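Long-range contacts in UDP-glucose 4-epimerase (Campylobacter jejuni subsp. jejuni serotype O:2, PDB 7K3P), which interconverts UDP-glucose and UDP-galactose by inverting the sugar at C4, and probably their N-acetylated counterparts, with the help of bound NAD: residues I98-M104 and I159-G163; A286-V290 and L330-K335; L33-L37 and L60-F66; V149-T153 and N268-V272. The protein carries 2 engineered substitutions. All coordinates share one frame; numbering follows the deposited sequence.

In the fold
The four contacts are spread through the subunit, their centres between about 20 Å (interactions 1 and 4) and about 32 Å (interactions 1 and 3) apart, and none touches another. Along the chain interaction 3 comes first, on helix 27-37 behind the first strand of the NAD-binding parallel sheet. Interactions 1 and 4 follow, and their segments alternate along the chain, strand 149-150 being followed by helix 161-179. Interaction 4 lies at one outermost strand, 268-271, interaction 1 at the cofactor. Interaction 2 closes last, joining helices 280-291 and 330-343. The contacts thus range from the Rossmann sheet through the cofactor site to the C-terminal helices.

Interaction 1: I98-M104 and I159-G163. With NAD (nicotinamide-adenine-dinucleotide), chain C.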
# COMPACT_ATOMS: atom_id res chain seq x y z
N ILE A 98 -11.49 -5.96 -9.86
CA ILE A 98 -11.82 -4.62 -10.37
C ILE A 98 -13.15 -4.00 -9.90
O ILE A 98 -13.53 -2.96 -10.42
CB ILE A 98 -11.82 -4.60 -11.91
CG1 ILE A 98 -13.10 -5.27 -12.44
CG2 ILE A 98 -10.53 -5.26 -12.46
CD1 ILE A 98 -13.27 -5.24 -13.96
N GLU A 99 -13.83 -4.62 -8.95
CA GLU A 99 -15.17 -4.17 -8.54
C GLU A 99 -15.17 -3.43 -7.20
O GLU A 99 -14.99 -4.06 -6.14
CB GLU A 99 -16.14 -5.36 -8.47
CG GLU A 99 -16.02 -6.32 -9.65
CD GLU A 99 -17.36 -6.73 -10.24
OE1 GLU A 99 -18.33 -5.96 -10.12
OE2 GLU A 99 -17.43 -7.84 -10.82
N VAL A 100 -15.37 -2.12 -7.26
CA VAL A 100 -15.46 -1.28 -6.07
C VAL A 100 -16.39 -1.88 -5.02
O VAL A 100 -16.00 -2.06 -3.86
CB VAL A 100 -15.92 0.15 -6.44
CG1 VAL A 100 -16.49 0.89 -5.22
CG2 VAL A 100 -14.76 0.95 -7.05
N PHE A 101 -17.61 -2.22 -5.41
CA PHE A 101 -18.59 -2.75 -4.46
C PHE A 101 -18.08 -4.00 -3.74
O PHE A 101 -18.26 -4.15 -2.52
CB PHE A 101 -19.94 -3.03 -5.13
CG PHE A 101 -21.04 -3.33 -4.15
CD1 PHE A 101 -21.17 -4.60 -3.58
CD2 PHE A 101 -21.95 -2.34 -3.79
CE1 PHE A 101 -22.19 -4.87 -2.67
CE2 PHE A 101 -22.97 -2.61 -2.88
CZ PHE A 101 -23.09 -3.88 -2.32
N GLU A 102 -17.44 -4.91 -4.48
CA GLU A 102 -16.91 -6.13 -3.86
C GLU A 102 -15.78 -5.79 -2.90
O GLU A 102 -15.62 -6.45 -1.87
CB GLU A 102 -16.43 -7.12 -4.92
CG GLU A 102 -15.99 -8.48 -4.35
CD GLU A 102 -15.23 -9.34 -5.36
OE1 GLU A 102 -14.70 -8.80 -6.36
OE2 GLU A 102 -15.15 -10.57 -5.14
N SER A 103 -14.99 -4.76 -3.22
CA SER A 103 -13.81 -4.43 -2.41
C SER A 103 -14.22 -3.88 -1.04
O SER A 103 -13.50 -4.06 -0.05
CB SER A 103 -12.90 -3.43 -3.13
OG SER A 103 -13.43 -2.11 -3.12
N MET A 104 -15.36 -3.20 -1.00
CA MET A 104 -15.90 -2.70 0.26
C MET A 104 -16.28 -3.85 1.17
O MET A 104 -16.08 -3.79 2.39
CB MET A 104 -17.09 -1.77 0.01
CG MET A 104 -16.71 -0.49 -0.73
SD MET A 104 -18.08 0.51 -1.39
CE MET A 104 -18.88 1.06 0.12
N ILE A 159 -11.33 6.31 -1.91
CA ILE A 159 -12.33 6.19 -0.85
C ILE A 159 -12.84 4.75 -0.72
O ILE A 159 -13.81 4.50 -0.01
CB ILE A 159 -13.53 7.12 -1.09
CG1 ILE A 159 -14.23 6.77 -2.41
CG2 ILE A 159 -13.07 8.57 -1.11
CD1 ILE A 159 -15.51 7.57 -2.66
N ASN A 160 -12.20 3.81 -1.41
CA ASN A 160 -12.55 2.41 -1.22
C ASN A 160 -11.30 1.54 -1.36
O ASN A 160 -10.27 2.01 -1.82
CB ASN A 160 -13.63 1.98 -2.20
CG ASN A 160 -13.28 2.30 -3.63
OD1 ASN A 160 -12.37 1.68 -4.21
ND2 ASN A 160 -13.98 3.28 -4.21
N PRO A 161 -11.39 0.27 -0.91
CA PRO A 161 -10.19 -0.56 -0.92
C PRO A 161 -9.69 -0.84 -2.35
O PRO A 161 -8.47 -0.99 -2.52
CB PRO A 161 -10.65 -1.85 -0.23
CG PRO A 161 -11.85 -1.40 0.65
CD PRO A 161 -12.53 -0.37 -0.22
N TYR A 162 -10.58 -0.92 -3.33
CA TYR A 162 -10.12 -1.09 -4.71
C TYR A 162 -9.21 0.07 -5.09
O TYR A 162 -8.08 -0.13 -5.55
CB TYR A 162 -11.29 -1.20 -5.69
CG TYR A 162 -10.88 -1.08 -7.16
CD1 TYR A 162 -10.11 -2.07 -7.78
CD2 TYR A 162 -11.25 0.02 -7.92
CE1 TYR A 162 -9.73 -1.97 -9.11
CE2 TYR A 162 -10.88 0.14 -9.26
CZ TYR A 162 -10.13 -0.86 -9.84
OH TYR A 162 -9.78 -0.74 -11.16
N GLY A 163 -9.69 1.30 -4.89
CA GLY A 163 -8.90 2.48 -5.22
C GLY A 163 -7.58 2.54 -4.46
O GLY A 163 -6.54 2.89 -5.03
PA NAD C . -10.85 -8.35 -16.39
O1A NAD C . -11.39 -9.08 -15.18
O2A NAD C . -11.63 -8.69 -17.62
O5B NAD C . -9.35 -8.75 -16.66
C5B NAD C . -8.58 -9.22 -15.59
C4B NAD C . -7.82 -10.41 -16.02
O4B NAD C . -6.78 -10.71 -15.13
C3B NAD C . -8.73 -11.66 -16.13
O3B NAD C . -8.71 -12.40 -17.41
C2B NAD C . -8.37 -12.47 -14.86
O2B NAD C . -8.55 -13.81 -15.00
C1B NAD C . -6.94 -12.07 -14.71
N9A NAD C . -6.43 -12.27 -13.35
C8A NAD C . -6.96 -11.78 -12.21
N7A NAD C . -6.24 -12.19 -11.15
C5A NAD C . -5.23 -12.96 -11.57
C6A NAD C . -4.19 -13.65 -10.93
N6A NAD C . -4.06 -13.59 -9.49
N1A NAD C . -3.30 -14.35 -11.66
C2A NAD C . -3.39 -14.42 -13.00
N3A NAD C . -4.40 -13.77 -13.66
C4A NAD C . -5.32 -13.04 -12.98
O3 NAD C . -10.91 -6.79 -16.08
PN NAD C . -10.70 -5.67 -17.17
O1N NAD C . -10.13 -6.27 -18.44
O2N NAD C . -12.03 -5.03 -17.43
O5D NAD C . -9.69 -4.61 -16.57
C5D NAD C . -8.31 -4.91 -16.59
C4D NAD C . -7.51 -3.87 -15.82
O4D NAD C . -7.88 -2.56 -16.19
C3D NAD C . -7.57 -4.02 -14.31
O3D NAD C . -6.33 -3.75 -13.77
C2D NAD C . -8.47 -2.96 -13.84
O2D NAD C . -8.24 -2.54 -12.55
C1D NAD C . -8.23 -1.87 -14.93
N1N NAD C . -9.39 -0.87 -15.11
C2N NAD C . -10.54 -1.39 -15.66
C3N NAD C . -11.63 -0.54 -15.87
C7N NAD C . -12.89 -1.09 -16.47
O7N NAD C . -13.01 -2.27 -16.77
N7N NAD C . -13.99 -0.21 -16.69
C4N NAD C . -11.53 0.79 -15.52
C5N NAD C . -10.38 1.29 -14.96
C6N NAD C . -9.27 0.45 -14.75
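Tyr162 extends its ring past Ile98 and Val100 to the cofactor. With Lys166 four residues on it fits the YxxxK motif of the short-chain dehydrogenase/reductase family, and both residues bond to NAD. A tyrosine suits the place because its flat ring packs against Ile98 and Val100 while its hydroxyl reaches the ribose. The carbonyl oxygen of Ile98 lies over one face, and Ile98 CA stands 3.6 Å from Tyr162 CE1. Val100 CG2 comes in obliquely, 3.7 Å from Tyr162 CD2, its side chain crossing the tyrosine at about a right angle. The other methyl of Val100, CG1, touches the Asn160 amide at ND2.

Asn160 is the N-cap of helix 161-179: its OD1 accepts from Gly163 N at 2.8 Å in a nearly straight bond (167°). Pro161, which has no amide hydrogen to offer, suits the first helical turn. Its CG rests against the carbonyl oxygen of Ser103, and Asp175 of the second subunit packs on the same proline. Ser103 holds OG between its backbone N and carbonyl carbon (chi1 75°). A serine is apt here, since one small hydroxyl can donate to a carbonyl of its own helix, Val100 O at 2.7 Å, on a lone pair in the carbonyl plane, and accept, weakly, from the first turn of helix 161-179, Tyr162 N lying 3.1 Å from Ser103 OG.

At the far end Ile98 CG2 packs 3.4 Å from C2D of the nicotinamide ribose, and Tyr162 OH meets the ribose hydroxyl O2D of NAD, lying at the ring's edge and in its plane, at 2.7 Å.

Interaction 2: A286-V290 and L330-K335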
# COMPACT_ATOMS: atom_id res chain seq x y z
N ALA A 286 -28.55 7.34 -27.28
CA ALA A 286 -27.67 6.44 -28.03
C ALA A 286 -27.94 4.96 -27.75
O ALA A 286 -28.02 4.16 -28.68
CB ALA A 286 -26.20 6.78 -27.75
N MET A 287 -28.07 4.58 -26.49
CA MET A 287 -28.31 3.17 -26.18
C MET A 287 -29.63 2.68 -26.77
O MET A 287 -29.71 1.56 -27.31
CB MET A 287 -28.29 2.91 -24.67
CG MET A 287 -28.35 1.43 -24.31
SD MET A 287 -26.93 0.47 -24.94
CE MET A 287 -25.60 1.17 -23.94
N LYS A 288 -30.67 3.51 -26.68
CA LYS A 288 -31.98 3.16 -27.22
C LYS A 288 -31.93 2.99 -28.74
O LYS A 288 -32.44 2.01 -29.29
CB LYS A 288 -33.04 4.19 -26.81
CG LYS A 288 -33.45 4.10 -25.33
CD LYS A 288 -34.59 5.07 -24.94
CE LYS A 288 -35.25 4.57 -23.65
NZ LYS A 288 -36.36 5.42 -23.14
N LYS A 289 -31.29 3.94 -29.41
CA LYS A 289 -31.18 3.93 -30.87
C LYS A 289 -30.43 2.70 -31.38
O LYS A 289 -30.84 2.06 -32.36
CB LYS A 289 -30.48 5.20 -31.35
CG LYS A 289 -30.17 5.19 -32.84
CD LYS A 289 -29.43 6.45 -33.27
CE LYS A 289 -29.02 6.34 -34.74
NZ LYS A 289 -28.35 7.58 -35.22
N VAL A 290 -29.34 2.38 -30.70
CA VAL A 290 -28.43 1.32 -31.12
C VAL A 290 -28.95 -0.08 -30.78
O VAL A 290 -28.60 -1.05 -31.45
CB VAL A 290 -27.05 1.55 -30.47
CG1 VAL A 290 -26.58 0.31 -29.71
CG2 VAL A 290 -26.05 2.00 -31.51
N LEU A 330 -20.43 7.89 -29.58
CA LEU A 330 -21.32 7.36 -28.54
C LEU A 330 -22.13 6.17 -29.02
O LEU A 330 -22.39 5.24 -28.25
CB LEU A 330 -22.27 8.43 -27.99
CG LEU A 330 -22.42 8.56 -26.46
CD1 LEU A 330 -23.81 9.00 -26.06
CD2 LEU A 330 -21.99 7.31 -25.68
N GLU A 331 -22.54 6.18 -30.28
CA GLU A 331 -23.33 5.06 -30.80
C GLU A 331 -22.50 3.77 -30.84
O GLU A 331 -22.98 2.70 -30.47
CB GLU A 331 -23.97 5.39 -32.15
CG GLU A 331 -25.18 6.34 -32.03
CD GLU A 331 -25.84 6.68 -33.37
OE1 GLU A 331 -25.65 5.93 -34.35
OE2 GLU A 331 -26.54 7.72 -33.44
N LEU A 332 -21.25 3.89 -31.28
CA LEU A 332 -20.32 2.76 -31.31
C LEU A 332 -20.05 2.24 -29.90
O LEU A 332 -20.01 1.03 -29.66
CB LEU A 332 -18.99 3.17 -31.94
CG LEU A 332 -19.06 3.60 -33.40
CD1 LEU A 332 -17.65 3.85 -33.95
CD2 LEU A 332 -19.78 2.54 -34.21
N ILE A 333 -19.84 3.17 -28.98
CA ILE A 333 -19.56 2.81 -27.60
C ILE A 333 -20.76 2.10 -26.98
O ILE A 333 -20.61 1.03 -26.38
CB ILE A 333 -19.14 4.04 -26.78
CG1 ILE A 333 -17.81 4.57 -27.31
CG2 ILE A 333 -19.03 3.70 -25.30
CD1 ILE A 333 -17.50 5.99 -26.89
N CYS A 334 -21.95 2.65 -27.17
CA CYS A 334 -23.16 2.00 -26.65
C CYS A 334 -23.42 0.65 -27.31
O CYS A 334 -23.79 -0.32 -26.64
CB CYS A 334 -24.37 2.91 -26.74
SG CYS A 334 -24.28 4.31 -25.58
N LYS A 335 -23.21 0.58 -28.63
CA LYS A 335 -23.33 -0.69 -29.35
C LYS A 335 -22.38 -1.74 -28.78
O LYS A 335 -22.79 -2.88 -28.52
CB LYS A 335 -23.04 -0.49 -30.85
CG LYS A 335 -23.07 -1.78 -31.67
CD LYS A 335 -24.39 -2.54 -31.47
CE LYS A 335 -24.57 -3.65 -32.51
NZ LYS A 335 -25.72 -4.54 -32.16
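Lys289 and Glu331 form the one salt bridge between the two segments, at the outer margin of their crossing. Lys289 carries CG opposite its backbone N (chi1 172°) and stays extended from there, which takes NZ to within a short 2.5 Å of Glu331 OE2. The ammonium meets that oxygen on its syn side, 26° out of the carboxylate plane. Lys335 NZ pairs with Asp339, while its CB lies against Val290 CG1.

Backbone groups are served within each helix. Glu331 O accepts from Lys335 N at 2.8 Å, and Val290 CG2 merely rests on that oxygen. Val290 N donates to Ala286 O in the same way.

The inner part is apolar, and small residues suit it because the axes of the two segments pass only 8.6 Å apart. Ala286 CB touches both Leu330 CD1 and, at 3.8 Å, Cys334 SG. Met287 is bent at chi2 and chi3, a flexible chain that curls CE to 3.5 Å from Cys334 CB. It also packs on Ala216, Ala217 and Ala220 of helix 212-220 and on Phe295.

The axes of the two segments cross at -70°, an apolar interface edged by a salt bridge, within the smaller C-terminal region that in extended short-chain dehydrogenases/reductases generally receives the nucleotide sugar.

Interaction 3: L33-L37 and L60-F66; sequences LRQFL and LAATRAF. Engineered in segment 60-66: Ala61 (natural residue Gln), Ala62 (natural residue Lys).
Leu33 and Leu37 of helix 27-37 meet Leu60 and Phe66 in an apolar contact on one side of the NAD-binding Rossmann fold. Helix 27-37 follows strand 18-22, and the partner segment is the end of helix 54-61 with the turn leading to strand 67-69 at the sheet's margin.

The branched ends of the leucines pack between helix 27-37 and the turn after helix 54-61. Leu33 CD2 touches Leu60 CD1 at 3.6 Å, the two side chains sliding past each other in opposite directions, and it also reaches Phe66 CZ at 3.8 Å. Phe66 keeps its ring between its backbone N and carbonyl carbon (chi1 58°), turning one face to Leu33 CD1. Leu37 CD1 approaches the same ring obliquely, 3.7 Å from Phe66 CD1. A flat aromatic suits this place because both leucines can lie against it. Ile43 of strand 42-46 touches Leu33 and Leu37 from the sheet.

Arg64 borders the contact with its long apolar stem. Its CD lies 3.3 Å from Leu37 O, and Leu37 CD2 sits at the edge of the Arg64 guanidinium, in its plane, 3.5 Å from NE. The placing of the Arg34 guanidinium against Leu60 is doubtful. The engineered Ala61 points away, and neither it nor the engineered Ala62 touches segment 33-37. The turn is tied internally by Thr63 N to Leu60 O (3.0 Å).

Cohesion between the segments therefore comes from dispersion and exclusion of water, and Arg64 NE, buried here with no partner in the model, probably exacts a modest desolvation cost.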
# COMPACT_ATOMS: atom_id res chain seq x y z
N LEU A 33 -4.29 -7.57 -26.46
CA LEU A 33 -3.59 -8.70 -27.07
C LEU A 33 -3.79 -8.68 -28.59
O LEU A 33 -2.82 -8.78 -29.34
CB LEU A 33 -4.11 -10.02 -26.50
CG LEU A 33 -3.63 -11.29 -27.21
CD1 LEU A 33 -2.12 -11.39 -27.10
CD2 LEU A 33 -4.33 -12.54 -26.64
N ARG A 34 -5.04 -8.56 -29.02
CA ARG A 34 -5.37 -8.55 -30.45
C ARG A 34 -4.59 -7.47 -31.20
O ARG A 34 -4.03 -7.72 -32.28
CB ARG A 34 -6.88 -8.38 -30.66
CG ARG A 34 -7.33 -8.36 -32.11
CD ARG A 34 -8.85 -8.33 -32.23
NE ARG A 34 -9.47 -9.45 -31.52
CZ ARG A 34 -9.83 -10.60 -32.09
NH1 ARG A 34 -9.62 -10.81 -33.39
NH2 ARG A 34 -10.39 -11.56 -31.36
N GLN A 35 -4.52 -6.28 -30.62
CA GLN A 35 -3.77 -5.18 -31.22
C GLN A 35 -2.26 -5.42 -31.24
O GLN A 35 -1.59 -5.03 -32.20
CB GLN A 35 -4.08 -3.86 -30.51
CG GLN A 35 -5.55 -3.46 -30.58
CD GLN A 35 -5.78 -2.07 -30.03
OE1 GLN A 35 -4.83 -1.33 -29.81
NE2 GLN A 35 -7.04 -1.72 -29.79
N PHE A 36 -1.73 -6.02 -30.19
CA PHE A 36 -0.29 -6.33 -30.13
C PHE A 36 0.13 -7.37 -31.18
O PHE A 36 1.27 -7.38 -31.64
CB PHE A 36 0.12 -6.81 -28.73
CG PHE A 36 0.78 -5.75 -27.89
CD1 PHE A 36 1.97 -5.17 -28.29
CD2 PHE A 36 0.22 -5.35 -26.68
CE1 PHE A 36 2.58 -4.19 -27.51
CE2 PHE A 36 0.83 -4.38 -25.89
CZ PHE A 36 2.01 -3.80 -26.31
N LEU A 37 -0.79 -8.26 -31.53
CA LEU A 37 -0.48 -9.34 -32.47
C LEU A 37 -0.24 -8.81 -33.89
O LEU A 37 0.41 -9.47 -34.70
CB LEU A 37 -1.57 -10.42 -32.44
CG LEU A 37 -1.49 -11.22 -31.15
CD1 LEU A 37 -2.54 -12.33 -31.06
CD2 LEU A 37 -0.09 -11.79 -31.01
N LEU A 60 -7.51 -16.21 -30.92
CA LEU A 60 -6.47 -15.27 -31.36
C LEU A 60 -5.14 -15.98 -31.67
O LEU A 60 -4.29 -15.43 -32.38
CB LEU A 60 -6.23 -14.18 -30.30
CG LEU A 60 -7.37 -13.18 -30.05
CD1 LEU A 60 -7.35 -12.67 -28.61
CD2 LEU A 60 -7.26 -12.02 -31.02
N ALA A 61 -4.97 -17.19 -31.14
CA ALA A 61 -3.79 -18.01 -31.45
C ALA A 61 -3.89 -18.53 -32.89
O ALA A 61 -2.88 -18.83 -33.53
CB ALA A 61 -3.66 -19.16 -30.47
N ALA A 62 -5.12 -18.63 -33.38
CA ALA A 62 -5.39 -18.93 -34.78
C ALA A 62 -5.30 -17.66 -35.64
O ALA A 62 -5.89 -17.58 -36.72
CB ALA A 62 -6.76 -19.58 -34.93
N THR A 63 -4.57 -16.67 -35.14
CA THR A 63 -4.20 -15.47 -35.90
C THR A 63 -2.69 -15.49 -36.04
O THR A 63 -2.15 -15.88 -37.08
CB THR A 63 -4.60 -14.16 -35.15
OG1 THR A 63 -6.02 -13.99 -35.19
CG2 THR A 63 -3.91 -12.94 -35.77
N ARG A 64 -2.03 -15.07 -34.97
CA ARG A 64 -0.59 -15.19 -34.84
C ARG A 64 -0.33 -16.13 -33.66
O ARG A 64 -1.23 -16.41 -32.87
CB ARG A 64 0.04 -13.82 -34.57
CG ARG A 64 1.53 -13.72 -34.86
CD ARG A 64 2.04 -12.31 -34.57
NE ARG A 64 2.59 -12.21 -33.22
CZ ARG A 64 3.89 -12.14 -32.95
NH1 ARG A 64 4.78 -12.12 -33.95
NH2 ARG A 64 4.31 -12.07 -31.69
N ALA A 65 0.90 -16.63 -33.56
CA ALA A 65 1.27 -17.42 -32.39
C ALA A 65 1.73 -16.50 -31.26
O ALA A 65 2.35 -15.46 -31.49
CB ALA A 65 2.34 -18.43 -32.74
N PHE A 66 1.40 -16.91 -30.04
CA PHE A 66 1.92 -16.27 -28.84
C PHE A 66 1.89 -17.33 -27.75
O PHE A 66 1.06 -18.24 -27.79
CB PHE A 66 1.07 -15.04 -28.45
CG PHE A 66 -0.37 -15.34 -28.23
CD1 PHE A 66 -1.27 -15.30 -29.29
CD2 PHE A 66 -0.84 -15.67 -26.97
CE1 PHE A 66 -2.61 -15.57 -29.09
CE2 PHE A 66 -2.19 -15.95 -26.76
CZ PHE A 66 -3.07 -15.90 -27.83

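Interaction 4: V149-T153 and N268-V272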
# COMPACT_ATOMS: atom_id res chain seq x y z
N VAL A 149 -12.77 18.36 -14.11
CA VAL A 149 -11.90 17.79 -15.12
C VAL A 149 -10.59 17.46 -14.42
O VAL A 149 -9.79 18.36 -14.17
CB VAL A 149 -11.64 18.79 -16.27
CG1 VAL A 149 -10.77 18.15 -17.36
CG2 VAL A 149 -12.97 19.26 -16.88
N VAL A 150 -10.39 16.18 -14.09
CA VAL A 150 -9.30 15.75 -13.21
C VAL A 150 -7.97 15.56 -13.95
O VAL A 150 -7.89 14.81 -14.93
CB VAL A 150 -9.69 14.45 -12.46
CG1 VAL A 150 -8.72 14.16 -11.33
CG2 VAL A 150 -11.09 14.58 -11.88
N SER A 151 -6.93 16.23 -13.48
CA SER A 151 -5.61 16.09 -14.09
C SER A 151 -4.76 15.14 -13.23
O SER A 151 -5.08 14.89 -12.07
CB SER A 151 -4.93 17.45 -14.24
OG SER A 151 -4.06 17.72 -13.15
N GLU A 152 -3.68 14.63 -13.81
CA GLU A 152 -2.83 13.65 -13.12
C GLU A 152 -2.30 14.19 -11.80
O GLU A 152 -1.99 13.43 -10.88
CB GLU A 152 -1.67 13.20 -14.01
CG GLU A 152 -2.07 12.38 -15.22
CD GLU A 152 -2.52 13.24 -16.39
OE1 GLU A 152 -2.50 14.49 -16.25
OE2 GLU A 152 -2.91 12.68 -17.43
N THR A 153 -2.22 15.51 -11.69
CA THR A 153 -1.71 16.16 -10.47
C THR A 153 -2.73 16.29 -9.33
O THR A 153 -2.37 16.72 -8.23
CB THR A 153 -1.15 17.55 -10.80
OG1 THR A 153 -2.16 18.29 -11.49
CG2 THR A 153 0.06 17.41 -11.72
N ASN A 268 6.24 7.87 -16.24
CA ASN A 268 5.17 8.87 -16.22
C ASN A 268 3.82 8.26 -15.87
O ASN A 268 3.65 7.04 -15.89
CB ASN A 268 5.08 9.58 -17.58
CG ASN A 268 4.89 11.08 -17.43
OD1 ASN A 268 4.33 11.55 -16.44
ND2 ASN A 268 5.36 11.84 -18.42
N VAL A 269 2.85 9.13 -15.58
CA VAL A 269 1.47 8.70 -15.37
C VAL A 269 0.55 9.49 -16.30
O VAL A 269 0.74 10.70 -16.48
CB VAL A 269 1.07 8.86 -13.87
CG1 VAL A 269 1.46 10.25 -13.36
CG2 VAL A 269 -0.41 8.59 -13.66
N PHE A 270 -0.42 8.81 -16.91
CA PHE A 270 -1.32 9.45 -17.86
C PHE A 270 -2.75 9.09 -17.54
O PHE A 270 -3.06 7.90 -17.31
CB PHE A 270 -1.08 8.96 -19.30
CG PHE A 270 0.25 9.36 -19.88
CD1 PHE A 270 0.51 10.69 -20.19
CD2 PHE A 270 1.21 8.40 -20.17
CE1 PHE A 270 1.73 11.06 -20.74
CE2 PHE A 270 2.44 8.75 -20.72
CZ PHE A 270 2.70 10.10 -21.01
N ASN A 271 -3.63 10.09 -17.57
CA ASN A 271 -5.04 9.79 -17.73
C ASN A 271 -5.25 9.32 -19.16
O ASN A 271 -4.64 9.85 -20.09
CB ASN A 271 -5.89 11.05 -17.51
CG ASN A 271 -5.95 11.49 -16.07
OD1 ASN A 271 -5.90 10.66 -15.15
ND2 ASN A 271 -6.07 12.80 -15.85
N VAL A 272 -6.15 8.35 -19.35
CA VAL A 272 -6.58 8.00 -20.69
C VAL A 272 -8.05 8.34 -20.82
O VAL A 272 -8.89 7.81 -20.08
CB VAL A 272 -6.40 6.51 -20.99
CG1 VAL A 272 -6.69 6.24 -22.47
CG2 VAL A 272 -4.97 6.06 -20.64
O HOH W 1 -3.65 12.44 -20.12
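One outermost strand of the parallel Rossmann sheet, 268-271, is met by Glu152 on the side turned away from strand 184-189, and the glutamate's carboxylate takes the backbone amide of Asn271. In a parallel pair alternate residues face the neighbouring strand: the backbone of Asn268 and Phe270 bonds to strand 184-189, while Val269 O and Asn271 N point the other way, to Lys316 and Glu152. A glutamate is suited to capture such an amide. Asn271 N donates to Glu152 OE2 at 2.7 Å in an almost linear bond (175°), on the anti lone pair, away from the other oxygen.

The chain of Glu152 is bent at CG (chi2 83°), which brings that carbon to 3.5 Å from Val269 O and lays the carboxylate over the side-chain amide of Asn271, the two planes stacked and 22° apart. A water stands 2.8 Å from Glu152 OE2 and equally near Asn271 O. The side-chain amide of Asn271 has partners of its own: OD1 bonds to Tyr142 OH and ND2 to Asp313 O, so asparagine serves both as donor and acceptor.

Just before and after Glu152 the chain is shaped by an ST turn, in which Ser151 OG accepts from Thr153 N at 3.2 Å.

Around this edge, Lys316 of helix 315-320 bonds to Val269 O and touches Glu152, Arg189 of strand 184-189 reaches Glu152 O, and strand 149-150 pairs with strand 309-312, joining the Rossmann sheet's margin to the mixed sheet.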